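Local coordinates for peptidase M16 C-terminal domain-containing protein (Enterococcus faecalis, PDB 3D3Y) that is of unknown function but belongs with the M16 peptidases, a family of mostly metal-dependent proteases, and may itself bind a metal ion, at residues Thr247-Leu252 and Phe417-Thr422; Ser255-Ala260 and Thr319-Lys324; Leu14-Thr19 and Gly207-Ala212. All coordinates share one frame; numbering follows the deposited sequence.

Contacts 1 and 2 are neighbours in one mixed sheet, their centres about 10 Å apart: strand 411-421 lies between 244-251 and 255-262, two strands consecutive in the chain, and 255-262 then meets 314-321, a worked example of strands distant in sequence being joined side by side. They touch directly, L418 N lying 2.8 Å from K256 O and G420 N 2.9 Å from S255 OG, both probable hydrogen bonds. Contact 3 belongs to the other large sheet, across the chain's centre, its own centre about 53 Å from that of contact 1 and 49 Å from that of contact 2. An acetate, probably from crystallisation, binds at contact 2.

Contact 1 (Thr247-Leu252 and Phe417-Thr422); sequences TEREVL and FLEGET
The guanidinium of R249 overlaps the carboxylate of E419 on a parallel strand pair that closes one edge of a mixed sheet, strand 244-251 being outermost. The two side chains run side by side, with flat groups turned 31° apart. NH1 of R249 lies 2.8 Å from OE1 of E419, but that oxygen stands over the guanidinium face, so the attraction is one of charge, not a directed N-H bond. E421 crosses R249 at about a right angle and adds a longer salt bridge, OE2 to NE at 3.4 Å, while its CG sits at the guanidinium edge. One arginine joins two carboxylates in a network. On the same face, T247 CG2, anti to its backbone N, reaches CD2 of the F417 ring at 3.6 Å. Four backbone bonds join the strands; the E419 N to E248 O link is short (2.7 Å) and nearly straight at 172°. The other face turns to helix 150-162, where E248 OE1 is hydrogen-bonded to Y153 OH and E250 OE1 salt-bridged to K150 NZ. Here L418 CD1 lies 3.7 Å from E250 OE2, and L252 crosses L418 at about a right angle, its CD1 3.7 Å from L418 CG and from G420 CA.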
ATOM      1  N   THR A 247       8.524   1.279  25.100  1.00 37.08           N
ATOM      2  CA  THR A 247       9.851   1.858  24.850  1.00 36.93           C
ATOM      3  C   THR A 247      10.855   0.767  24.512  1.00 37.31           C
ATOM      4  O   THR A 247      10.812  -0.328  25.091  1.00 35.94           O
ATOM      5  CB  THR A 247      10.383   2.598  26.078  1.00 38.09           C
ATOM      6  OG1 THR A 247       9.393   3.527  26.547  1.00 39.14           O
ATOM      7  CG2 THR A 247      11.673   3.360  25.730  1.00 36.76           C
ATOM      8  N   GLU A 248      11.743   1.064  23.565  1.00 36.36           N
ATOM      9  CA  GLU A 248      12.885   0.210  23.288  1.00 37.49           C
ATOM     10  C   GLU A 248      14.126   1.076  23.282  1.00 36.30           C
ATOM     11  O   GLU A 248      14.088   2.222  22.829  1.00 35.56           O
ATOM     12  CB  GLU A 248      12.728  -0.523  21.954  1.00 37.44           C
ATOM     13  CG  GLU A 248      11.525  -1.468  21.912  1.00 40.68           C
ATOM     14  CD  GLU A 248      11.391  -2.221  20.599  1.00 40.63           C
ATOM     15  OE1 GLU A 248      12.341  -2.191  19.789  1.00 42.77           O
ATOM     16  OE2 GLU A 248      10.313  -2.828  20.375  1.00 45.07           O
ATOM     17  N   ARG A 249      15.225   0.528  23.791  1.00 36.03           N
ATOM     18  CA  ARG A 249      16.493   1.236  23.796  1.00 36.10           C
ATOM     19  C   ARG A 249      17.447   0.637  22.792  1.00 35.88           C
ATOM     20  O   ARG A 249      17.559  -0.593  22.694  1.00 34.82           O
ATOM     21  CB  ARG A 249      17.127   1.168  25.175  1.00 37.21           C
ATOM     22  CG  ARG A 249      16.372   1.914  26.264  1.00 42.49           C
ATOM     23  CD  ARG A 249      17.280   2.105  27.498  1.00 51.21           C
ATOM     24  NE  ARG A 249      18.123   3.296  27.357  1.00 56.98           N
ATOM     25  CZ  ARG A 249      18.018   4.409  28.095  1.00 60.20           C
ATOM     26  NH1 ARG A 249      17.107   4.504  29.072  1.00 60.89           N
ATOM     27  NH2 ARG A 249      18.830   5.439  27.853  1.00 59.94           N
ATOM     28  N   GLU A 250      18.145   1.515  22.056  1.00 35.20           N
ATOM     29  CA  GLU A 250      19.101   1.110  21.036  1.00 34.88           C
ATOM     30  C   GLU A 250      20.162   2.183  20.996  1.00 32.66           C
ATOM     31  O   GLU A 250      19.949   3.319  21.438  1.00 31.35           O
ATOM     32  CB  GLU A 250      18.447   1.068  19.635  1.00 35.75           C
ATOM     33  CG  GLU A 250      17.474  -0.069  19.353  1.00 38.70           C
ATOM     34  CD  GLU A 250      17.215  -0.247  17.849  1.00 39.16           C
ATOM     35  OE1 GLU A 250      18.110   0.145  17.055  1.00 43.16           O
ATOM     36  OE2 GLU A 250      16.137  -0.787  17.476  1.00 43.40           O
ATOM     37  N   VAL A 251      21.307   1.835  20.435  1.00 31.09           N
ATOM     38  CA  VAL A 251      22.387   2.805  20.253  1.00 29.35           C
ATOM     39  C   VAL A 251      21.964   3.633  19.052  1.00 29.32           C
ATOM     40  O   VAL A 251      21.816   3.093  17.950  1.00 29.39           O
ATOM     41  CB  VAL A 251      23.724   2.131  19.980  1.00 28.96           C
ATOM     42  CG1 VAL A 251      24.793   3.183  19.784  1.00 29.59           C
ATOM     43  CG2 VAL A 251      24.136   1.172  21.149  1.00 29.10           C
ATOM     44  N   LEU A 252      21.727   4.925  19.256  1.00 27.90           N
ATOM     45  CA  LEU A 252      21.197   5.765  18.167  1.00 28.12           C
ATOM     46  C   LEU A 252      21.769   7.133  18.347  1.00 28.43           C
ATOM     47  O   LEU A 252      22.135   7.490  19.461  1.00 29.00           O
ATOM     48  CB  LEU A 252      19.675   5.883  18.272  1.00 27.42           C
ATOM     49  CG  LEU A 252      18.755   4.659  18.383  1.00 28.44           C
ATOM     50  CD1 LEU A 252      17.394   5.058  18.936  1.00 31.50           C
ATOM     51  CD2 LEU A 252      18.610   3.964  17.046  1.00 32.41           C
ATOM     52  N   PHE A 417       8.294   4.780  21.889  1.00 29.69           N
ATOM     53  CA  PHE A 417       9.490   5.573  22.114  1.00 30.05           C
ATOM     54  C   PHE A 417      10.736   4.714  21.866  1.00 30.26           C
ATOM     55  O   PHE A 417      10.972   3.717  22.559  1.00 30.15           O
ATOM     56  CB  PHE A 417       9.437   6.114  23.551  1.00 30.09           C
ATOM     57  CG  PHE A 417      10.622   6.971  23.964  1.00 30.68           C
ATOM     58  CD1 PHE A 417      11.202   7.877  23.086  1.00 29.84           C
ATOM     59  CD2 PHE A 417      11.119   6.883  25.266  1.00 30.02           C
ATOM     60  CE1 PHE A 417      12.270   8.699  23.492  1.00 30.70           C
ATOM     61  CE2 PHE A 417      12.203   7.688  25.682  1.00 31.58           C
ATOM     62  CZ  PHE A 417      12.767   8.610  24.785  1.00 29.41           C
ATOM     63  N   LEU A 418      11.516   5.076  20.847  1.00 29.90           N
ATOM     64  CA  LEU A 418      12.768   4.376  20.584  1.00 29.57           C
ATOM     65  C   LEU A 418      13.848   5.258  21.149  1.00 30.60           C
ATOM     66  O   LEU A 418      14.144   6.317  20.587  1.00 28.45           O
ATOM     67  CB  LEU A 418      12.993   4.104  19.087  1.00 29.40           C
ATOM     68  CG  LEU A 418      14.195   3.221  18.698  1.00 30.34           C
ATOM     69  CD1 LEU A 418      13.941   1.740  19.082  1.00 33.66           C
ATOM     70  CD2 LEU A 418      14.430   3.304  17.232  1.00 29.27           C
ATOM     71  N   GLU A 419      14.414   4.823  22.278  1.00 31.05           N
ATOM     72  CA  GLU A 419      15.233   5.690  23.085  1.00 33.55           C
ATOM     73  C   GLU A 419      16.701   5.411  22.857  1.00 33.33           C
ATOM     74  O   GLU A 419      17.181   4.284  23.075  1.00 31.94           O
ATOM     75  CB  GLU A 419      14.878   5.550  24.567  1.00 33.15           C
ATOM     76  CG  GLU A 419      15.719   6.454  25.483  1.00 37.03           C
ATOM     77  CD  GLU A 419      15.264   6.405  26.947  1.00 37.10           C
ATOM     78  OE1 GLU A 419      14.994   5.297  27.433  1.00 40.26           O
ATOM     79  OE2 GLU A 419      15.175   7.477  27.593  1.00 42.16           O
ATOM     80  N   GLY A 420      17.412   6.449  22.423  1.00 33.63           N
ATOM     81  CA  GLY A 420      18.820   6.325  22.139  1.00 34.97           C
ATOM     82  C   GLY A 420      19.615   6.125  23.408  1.00 37.06           C
ATOM     83  O   GLY A 420      19.375   6.805  24.410  1.00 36.74           O
ATOM     84  N   GLU A 421      20.532   5.152  23.358  1.00 38.95           N
ATOM     85  CA  GLU A 421      21.612   4.987  24.321  1.00 41.92           C
ATOM     86  C   GLU A 421      22.846   5.616  23.686  1.00 41.64           C
ATOM     87  O   GLU A 421      23.355   5.148  22.645  1.00 41.87           O
ATOM     88  CB  GLU A 421      21.852   3.499  24.632  1.00 41.23           C
ATOM     89  CG  GLU A 421      20.565   2.765  25.012  1.00 44.94           C
ATOM     90  CD  GLU A 421      20.759   1.283  25.400  1.00 46.93           C
ATOM     91  OE1 GLU A 421      21.299   0.482  24.578  1.00 53.00           O
ATOM     92  OE2 GLU A 421      20.343   0.925  26.534  1.00 53.14           O
ATOM     93  N   THR A 422      23.304   6.716  24.266  1.00 41.88           N
ATOM     94  CA  THR A 422      24.501   7.363  23.737  1.00 42.16           C
ATOM     95  C   THR A 422      25.644   7.274  24.747  1.00 43.12           C
ATOM     96  O   THR A 422      26.782   7.541  24.412  1.00 42.14           O
ATOM     97  CB  THR A 422      24.235   8.839  23.315  1.00 42.00           C
ATOM     98  OG1 THR A 422      24.130   9.660  24.480  1.00 42.00           O
ATOM     99  CG2 THR A 422      22.943   8.983  22.474  1.00 40.32           C
TER

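Contact 2 (Ser255-Ala260 and Thr319-Lys324); sequences SKLNLA and TGIDGK. With ACT (acetate ion), chain C; EDO (1,2-ethanediol), chain G.
S255, K256 and L257 pair antiparallel with I321, G320 and T319, the short strand axes coming within 4.6 Å at 144°; S255-I321 and L257-T319 are the hydrogen-bonded pairs, and K256-G320 is the non-hydrogen-bonded one between them. T319 grips the carbonyl of L257 from its side chain as well as its backbone. With OG1 held between its own N and carbonyl carbon (chi1 72°), the hydroxyl donates to L257 O at 2.7 Å, in the carbonyl plane and on a lone pair. T319 N adds a weak bond to the same oxygen and is shared with N258 OD1, 3.3 Å away and nearly in line with that amide C=O. A water bonded to N258 OD1 and to T319 O (3.0 Å) spans the same corner. Next to the hydroxyl, L257 CB approaches T319 OG1 to 3.3 Å, and I321 leans its CD1 obliquely across to within 3.9 Å of L257 CB; helix 326-341 covers this apolar side, V329 touching I321 and L330 touching L257. On the face of K256, the lysine chain bends about its CB-CG bond (chi2 -60°), NZ is hydrogen-bonded to Q254 OE1 and Y303 OH, and A154 of helix 150-162 touches K256. At the strand end the chain turns into a short 3-10 segment, where the N-H of G323 donates to an acetate oxygen, OXT, at 2.8 Å; S255 OG lies doubtfully close to that oxygen. The whole is an antiparallel pairing inside a mixed, mostly antiparallel alpha+beta sheet with helices packed on both faces, in keeping with the M16 peptidase fold.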
ATOM      1  N   SER A 255      16.642   9.874  18.977  1.00 29.67           N
ATOM      2  CA  SER A 255      15.528   9.021  19.446  1.00 29.85           C
ATOM      3  C   SER A 255      14.309   9.230  18.569  1.00 29.12           C
ATOM      4  O   SER A 255      14.201  10.247  17.890  1.00 29.94           O
ATOM      5  CB  SER A 255      15.180   9.334  20.902  1.00 29.89           C
ATOM      6  OG  SER A 255      16.283   9.036  21.750  1.00 29.23           O
ATOM      7  N   LYS A 256      13.393   8.276  18.571  1.00 28.74           N
ATOM      8  CA  LYS A 256      12.145   8.389  17.831  1.00 29.02           C
ATOM      9  C   LYS A 256      10.995   8.396  18.802  1.00 29.26           C
ATOM     10  O   LYS A 256      10.951   7.582  19.732  1.00 28.51           O
ATOM     11  CB  LYS A 256      11.966   7.222  16.853  1.00 29.02           C
ATOM     12  CG  LYS A 256      13.173   6.988  15.938  1.00 30.62           C
ATOM     13  CD  LYS A 256      13.467   8.215  15.091  1.00 35.83           C
ATOM     14  CE  LYS A 256      14.594   8.018  14.080  1.00 34.74           C
ATOM     15  NZ  LYS A 256      14.815   9.317  13.325  1.00 36.49           N
ATOM     16  N   LEU A 257      10.058   9.312  18.603  1.00 28.97           N
ATOM     17  CA  LEU A 257       8.869   9.311  19.451  1.00 29.63           C
ATOM     18  C   LEU A 257       7.628   9.390  18.578  1.00 29.75           C
ATOM     19  O   LEU A 257       7.382  10.413  17.921  1.00 28.73           O
ATOM     20  CB  LEU A 257       8.938  10.468  20.490  1.00 28.85           C
ATOM     21  CG  LEU A 257       7.698  10.656  21.393  1.00 29.89           C
ATOM     22  CD1 LEU A 257       7.428   9.384  22.281  1.00 30.25           C
ATOM     23  CD2 LEU A 257       7.836  11.928  22.269  1.00 29.13           C
ATOM     24  N   ASN A 258       6.857   8.308  18.562  1.00 29.28           N
ATOM     25  CA  ASN A 258       5.705   8.198  17.668  1.00 30.80           C
ATOM     26  C   ASN A 258       4.401   7.951  18.428  1.00 29.92           C
ATOM     27  O   ASN A 258       4.397   7.322  19.500  1.00 29.28           O
ATOM     28  CB  ASN A 258       5.909   7.047  16.652  1.00 31.58           C
ATOM     29  CG  ASN A 258       7.140   7.239  15.777  1.00 33.90           C
ATOM     30  OD1 ASN A 258       7.627   8.365  15.565  1.00 32.64           O
ATOM     31  ND2 ASN A 258       7.652   6.121  15.246  1.00 38.01           N
ATOM     32  N   LEU A 259       3.293   8.405  17.856  1.00 28.94           N
ATOM     33  CA  LEU A 259       1.977   8.340  18.527  1.00 29.27           C
ATOM     34  C   LEU A 259       0.966   7.866  17.504  1.00 30.24           C
ATOM     35  O   LEU A 259       0.994   8.307  16.343  1.00 30.60           O
ATOM     36  CB  LEU A 259       1.518   9.718  19.027  1.00 28.64           C
ATOM     37  CG  LEU A 259       2.278  10.487  20.108  1.00 30.77           C
ATOM     38  CD1 LEU A 259       3.578  11.109  19.553  1.00 33.18           C
ATOM     39  CD2 LEU A 259       1.381  11.570  20.609  1.00 34.16           C
ATOM     40  N   ALA A 260       0.053   7.009  17.950  1.00 30.48           N
ATOM     41  CA  ALA A 260      -1.013   6.501  17.109  1.00 30.03           C
ATOM     42  C   ALA A 260      -2.360   6.818  17.729  1.00 30.37           C
ATOM     43  O   ALA A 260      -2.605   6.524  18.911  1.00 30.37           O
ATOM     44  CB  ALA A 260      -0.871   5.003  16.923  1.00 29.21           C
ATOM     45  N   THR A 319       8.038  11.580  15.225  1.00 31.72           N
ATOM     46  CA  THR A 319       9.056  12.588  15.516  1.00 30.94           C
ATOM     47  C   THR A 319      10.442  11.950  15.704  1.00 30.67           C
ATOM     48  O   THR A 319      10.547  10.788  16.108  1.00 30.15           O
ATOM     49  CB  THR A 319       8.684  13.433  16.789  1.00 30.83           C
ATOM     50  OG1 THR A 319       8.838  12.649  17.975  1.00 32.85           O
ATOM     51  CG2 THR A 319       7.193  13.934  16.733  1.00 31.85           C
ATOM     52  N   GLY A 320      11.481  12.716  15.388  1.00 30.22           N
ATOM     53  CA  GLY A 320      12.862  12.446  15.835  1.00 29.15           C
ATOM     54  C   GLY A 320      13.218  13.535  16.828  1.00 30.13           C
ATOM     55  O   GLY A 320      12.999  14.756  16.564  1.00 29.48           O
ATOM     56  N   ILE A 321      13.750  13.123  17.978  1.00 29.95           N
ATOM     57  CA  ILE A 321      13.989  14.046  19.098  1.00 30.20           C
ATOM     58  C   ILE A 321      15.269  13.672  19.811  1.00 31.14           C
ATOM     59  O   ILE A 321      15.831  12.602  19.539  1.00 29.81           O
ATOM     60  CB  ILE A 321      12.807  14.060  20.140  1.00 30.31           C
ATOM     61  CG1 ILE A 321      12.687  12.721  20.876  1.00 31.64           C
ATOM     62  CG2 ILE A 321      11.432  14.443  19.453  1.00 29.36           C
ATOM     63  CD1 ILE A 321      11.728  12.746  22.092  1.00 30.78           C
ATOM     64  N   ASP A 322      15.745  14.572  20.677  1.00 30.58           N
ATOM     65  CA  ASP A 322      16.663  14.189  21.724  1.00 32.30           C
ATOM     66  C   ASP A 322      15.792  13.553  22.805  1.00 32.32           C
ATOM     67  O   ASP A 322      14.820  14.175  23.266  1.00 31.91           O
ATOM     68  CB  ASP A 322      17.410  15.407  22.279  1.00 32.21           C
ATOM     69  CG  ASP A 322      18.393  16.022  21.271  1.00 35.76           C
ATOM     70  OD1 ASP A 322      18.783  15.362  20.272  1.00 38.42           O
ATOM     71  OD2 ASP A 322      18.791  17.180  21.497  1.00 40.67           O
ATOM     72  N   GLY A 323      16.167  12.342  23.231  1.00 31.91           N
ATOM     73  CA  GLY A 323      15.293  11.492  24.073  1.00 32.35           C
ATOM     74  C   GLY A 323      14.905  12.182  25.374  1.00 32.23           C
ATOM     75  O   GLY A 323      13.826  11.942  25.897  1.00 32.39           O
ATOM     76  N   LYS A 324      15.777  13.057  25.876  1.00 32.92           N
ATOM     77  CA  LYS A 324      15.514  13.825  27.120  1.00 34.02           C
ATOM     78  C   LYS A 324      14.249  14.709  27.069  1.00 34.05           C
ATOM     79  O   LYS A 324      13.693  15.064  28.116  1.00 34.39           O
ATOM     80  CB  LYS A 324      16.746  14.643  27.557  1.00 33.48           C
ATOM     81  CG  LYS A 324      16.974  15.937  26.783  1.00 34.39           C
ATOM     82  CD  LYS A 324      18.103  16.837  27.370  1.00 37.03           C
ATOM     83  CE  LYS A 324      17.679  17.619  28.651  1.00 41.46           C
ATOM     84  NZ  LYS A 324      18.833  18.405  29.311  1.00 41.65           N
TER
HETATM   85  C   ACT C 424      19.181  11.085  21.993  1.00 37.32           C
HETATM   86  O   ACT C 424      19.867  10.639  21.047  1.00 39.14           O
HETATM   87  OXT ACT C 424      18.033  10.621  22.140  1.00 34.98           O
HETATM   88  CH3 ACT C 424      19.728  12.117  22.894  1.00 36.96           C
HETATM   89  C1  EDO G 428      16.328  19.269  18.761  1.00 45.60           C
HETATM   90  O1  EDO G 428      16.430  19.010  20.166  1.00 43.18           O
HETATM   91  C2  EDO G 428      17.501  20.173  18.412  1.00 45.79           C
HETATM   92  O2  EDO G 428      17.349  20.722  17.090  1.00 48.51           O
HETATM   93  O   HOH W   1      10.211   8.867  13.821  1.00 28.11           O

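Contact 3 (Leu14-Thr19 and Gly207-Ala212); sequences LHVIPT and GDVNEA
This is a parallel bridge between P18 and G207 at the ends of two neighbouring strands, 12-18 and 200-207, in the six-stranded mixed sheet, just where the second strand leaves for helix 211-219. G207 is held through both backbone polar groups: its N-H donates to I17 O at 3.1 Å, and its carbonyl accepts T19 N at 3.0 Å, the donor standing well above the carbonyl plane. A CA-H contact from P18 (3.3 Å) reaches the same G207 O, which also takes a weak bond from V209 N, closing an inverse gamma turn centred on D208. T19 lays CG2 over this backbone, 3.6 Å from G207 N, while its OG1, anti to its own N (chi1 175°), bonds K21. Further along, V16 CG1 meets V209 CG2 obliquely at 3.8 Å, both valines also touching L214 of helix 211-219. N210 then caps that helix, its OD1 accepting E213 N. With phi at 162°, a side chain at G207 would collide with the carbonyl oxygen of the residue before it. The polar part of the join is thus all main chain, two N-H…O bonds meeting at G207, with methyl and valine packing around it and no salt bridge between the segments.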
ATOM      1  N   LEU A  14     -12.435  -9.987 -15.438  1.00 28.38           N
ATOM      2  CA  LEU A  14     -11.624  -9.184 -16.337  1.00 28.45           C
ATOM      3  C   LEU A  14     -12.276  -7.820 -16.473  1.00 28.87           C
ATOM      4  O   LEU A  14     -13.514  -7.708 -16.603  1.00 28.70           O
ATOM      5  CB  LEU A  14     -11.497  -9.866 -17.712  1.00 27.74           C
ATOM      6  CG  LEU A  14     -10.882  -9.099 -18.908  1.00 28.02           C
ATOM      7  CD1 LEU A  14      -9.413  -8.682 -18.672  1.00 28.41           C
ATOM      8  CD2 LEU A  14     -10.980  -9.933 -20.164  1.00 28.95           C
ATOM      9  N   HIS A  15     -11.453  -6.781 -16.455  1.00 29.29           N
ATOM     10  CA  HIS A  15     -11.944  -5.407 -16.570  1.00 29.80           C
ATOM     11  C   HIS A  15     -11.118  -4.699 -17.617  1.00 30.88           C
ATOM     12  O   HIS A  15      -9.892  -4.563 -17.470  1.00 29.92           O
ATOM     13  CB  HIS A  15     -11.833  -4.656 -15.227  1.00 30.32           C
ATOM     14  CG  HIS A  15     -12.304  -5.459 -14.055  1.00 30.72           C
ATOM     15  ND1 HIS A  15     -13.621  -5.499 -13.663  1.00 31.00           N
ATOM     16  CD2 HIS A  15     -11.636  -6.271 -13.204  1.00 31.41           C
ATOM     17  CE1 HIS A  15     -13.748  -6.298 -12.616  1.00 29.61           C
ATOM     18  NE2 HIS A  15     -12.558  -6.777 -12.315  1.00 31.16           N
ATOM     19  N   VAL A  16     -11.781  -4.263 -18.675  1.00 30.43           N
ATOM     20  CA  VAL A  16     -11.127  -3.600 -19.791  1.00 32.37           C
ATOM     21  C   VAL A  16     -11.495  -2.113 -19.745  1.00 33.03           C
ATOM     22  O   VAL A  16     -12.682  -1.768 -19.722  1.00 32.19           O
ATOM     23  CB  VAL A  16     -11.576  -4.229 -21.134  1.00 32.64           C
ATOM     24  CG1 VAL A  16     -10.972  -3.470 -22.333  1.00 34.18           C
ATOM     25  CG2 VAL A  16     -11.233  -5.741 -21.181  1.00 31.38           C
ATOM     26  N   ILE A  17     -10.471  -1.253 -19.700  1.00 33.32           N
ATOM     27  CA  ILE A  17     -10.635   0.194 -19.630  1.00 34.07           C
ATOM     28  C   ILE A  17     -10.074   0.806 -20.923  1.00 34.84           C
ATOM     29  O   ILE A  17      -8.854   1.064 -21.037  1.00 34.40           O
ATOM     30  CB  ILE A  17      -9.990   0.846 -18.350  1.00 34.54           C
ATOM     31  CG1 ILE A  17     -10.505   0.202 -17.054  1.00 35.13           C
ATOM     32  CG2 ILE A  17     -10.346   2.354 -18.270  1.00 34.20           C
ATOM     33  CD1 ILE A  17      -9.778  -0.997 -16.632  1.00 37.90           C
ATOM     34  N   PRO A  18     -10.959   1.011 -21.926  1.00 35.10           N
ATOM     35  CA  PRO A  18     -10.551   1.567 -23.213  1.00 34.95           C
ATOM     36  C   PRO A  18     -10.216   3.034 -23.058  1.00 35.10           C
ATOM     37  O   PRO A  18     -10.927   3.765 -22.373  1.00 35.45           O
ATOM     38  CB  PRO A  18     -11.817   1.428 -24.097  1.00 35.52           C
ATOM     39  CG  PRO A  18     -12.715   0.526 -23.351  1.00 35.21           C
ATOM     40  CD  PRO A  18     -12.400   0.715 -21.900  1.00 34.93           C
ATOM     41  N   THR A  19      -9.143   3.461 -23.709  1.00 34.50           N
ATOM     42  CA  THR A  19      -8.736   4.852 -23.685  1.00 33.78           C
ATOM     43  C   THR A  19      -7.764   5.090 -24.833  1.00 33.77           C
ATOM     44  O   THR A  19      -7.065   4.170 -25.246  1.00 33.44           O
ATOM     45  CB  THR A  19      -8.073   5.232 -22.347  1.00 33.62           C
ATOM     46  OG1 THR A  19      -7.603   6.572 -22.427  1.00 32.50           O
ATOM     47  CG2 THR A  19      -6.882   4.285 -21.981  1.00 33.07           C
ATOM     48  N   GLY A 207      -5.863   0.809 -21.942  1.00 30.87           N
ATOM     49  CA  GLY A 207      -5.186   1.238 -23.173  1.00 31.94           C
ATOM     50  C   GLY A 207      -6.158   1.269 -24.341  1.00 33.01           C
ATOM     51  O   GLY A 207      -7.380   1.077 -24.143  1.00 32.36           O
ATOM     52  N   ASP A 208      -5.627   1.504 -25.546  1.00 32.80           N
ATOM     53  CA  ASP A 208      -6.450   1.543 -26.752  1.00 33.52           C
ATOM     54  C   ASP A 208      -6.684   0.116 -27.195  1.00 34.34           C
ATOM     55  O   ASP A 208      -6.030  -0.392 -28.101  1.00 34.37           O
ATOM     56  CB  ASP A 208      -5.768   2.363 -27.854  1.00 33.23           C
ATOM     57  CG  ASP A 208      -6.652   2.554 -29.095  1.00 33.82           C
ATOM     58  OD1 ASP A 208      -7.835   2.144 -29.106  1.00 31.43           O
ATOM     59  OD2 ASP A 208      -6.153   3.148 -30.062  1.00 32.53           O
ATOM     60  N   VAL A 209      -7.619  -0.528 -26.508  1.00 35.27           N
ATOM     61  CA  VAL A 209      -7.955  -1.924 -26.723  1.00 36.58           C
ATOM     62  C   VAL A 209      -9.481  -2.056 -26.765  1.00 38.23           C
ATOM     63  O   VAL A 209     -10.200  -1.160 -26.312  1.00 37.87           O
ATOM     64  CB  VAL A 209      -7.423  -2.821 -25.570  1.00 36.47           C
ATOM     65  CG1 VAL A 209      -5.899  -2.891 -25.589  1.00 34.60           C
ATOM     66  CG2 VAL A 209      -7.925  -2.312 -24.216  1.00 36.46           C
ATOM     67  N   ASN A 210      -9.957  -3.185 -27.283  1.00 40.44           N
ATOM     68  CA  ASN A 210     -11.379  -3.537 -27.206  1.00 42.48           C
ATOM     69  C   ASN A 210     -11.638  -4.870 -26.498  1.00 42.61           C
ATOM     70  O   ASN A 210     -10.845  -5.828 -26.609  1.00 43.08           O
ATOM     71  CB  ASN A 210     -11.990  -3.575 -28.594  1.00 43.41           C
ATOM     72  CG  ASN A 210     -11.508  -4.752 -29.398  1.00 46.46           C
ATOM     73  OD1 ASN A 210     -12.227  -5.734 -29.562  1.00 51.02           O
ATOM     74  ND2 ASN A 210     -10.278  -4.674 -29.887  1.00 50.01           N
ATOM     75  N   GLU A 211     -12.746  -4.906 -25.759  1.00 42.53           N
ATOM     76  CA  GLU A 211     -13.184  -6.090 -25.029  1.00 42.44           C
ATOM     77  C   GLU A 211     -13.211  -7.348 -25.903  1.00 42.31           C
ATOM     78  O   GLU A 211     -12.725  -8.402 -25.485  1.00 42.10           O
ATOM     79  CB  GLU A 211     -14.574  -5.854 -24.427  1.00 42.58           C
ATOM     80  CG  GLU A 211     -15.012  -6.976 -23.510  1.00 44.05           C
ATOM     81  CD  GLU A 211     -16.211  -6.639 -22.672  1.00 43.93           C
ATOM     82  OE1 GLU A 211     -17.289  -6.440 -23.255  1.00 45.39           O
ATOM     83  OE2 GLU A 211     -16.074  -6.603 -21.424  1.00 46.23           O
ATOM     84  N   ALA A 212     -13.778  -7.224 -27.103  1.00 41.35           N
ATOM     85  CA  ALA A 212     -13.928  -8.358 -28.008  1.00 41.77           C
ATOM     86  C   ALA A 212     -12.629  -9.134 -28.286  1.00 42.09           C
ATOM     87  O   ALA A 212     -12.642 -10.365 -28.278  1.00 42.02           O
ATOM     88  CB  ALA A 212     -14.600  -7.930 -29.313  1.00 42.00           C
TER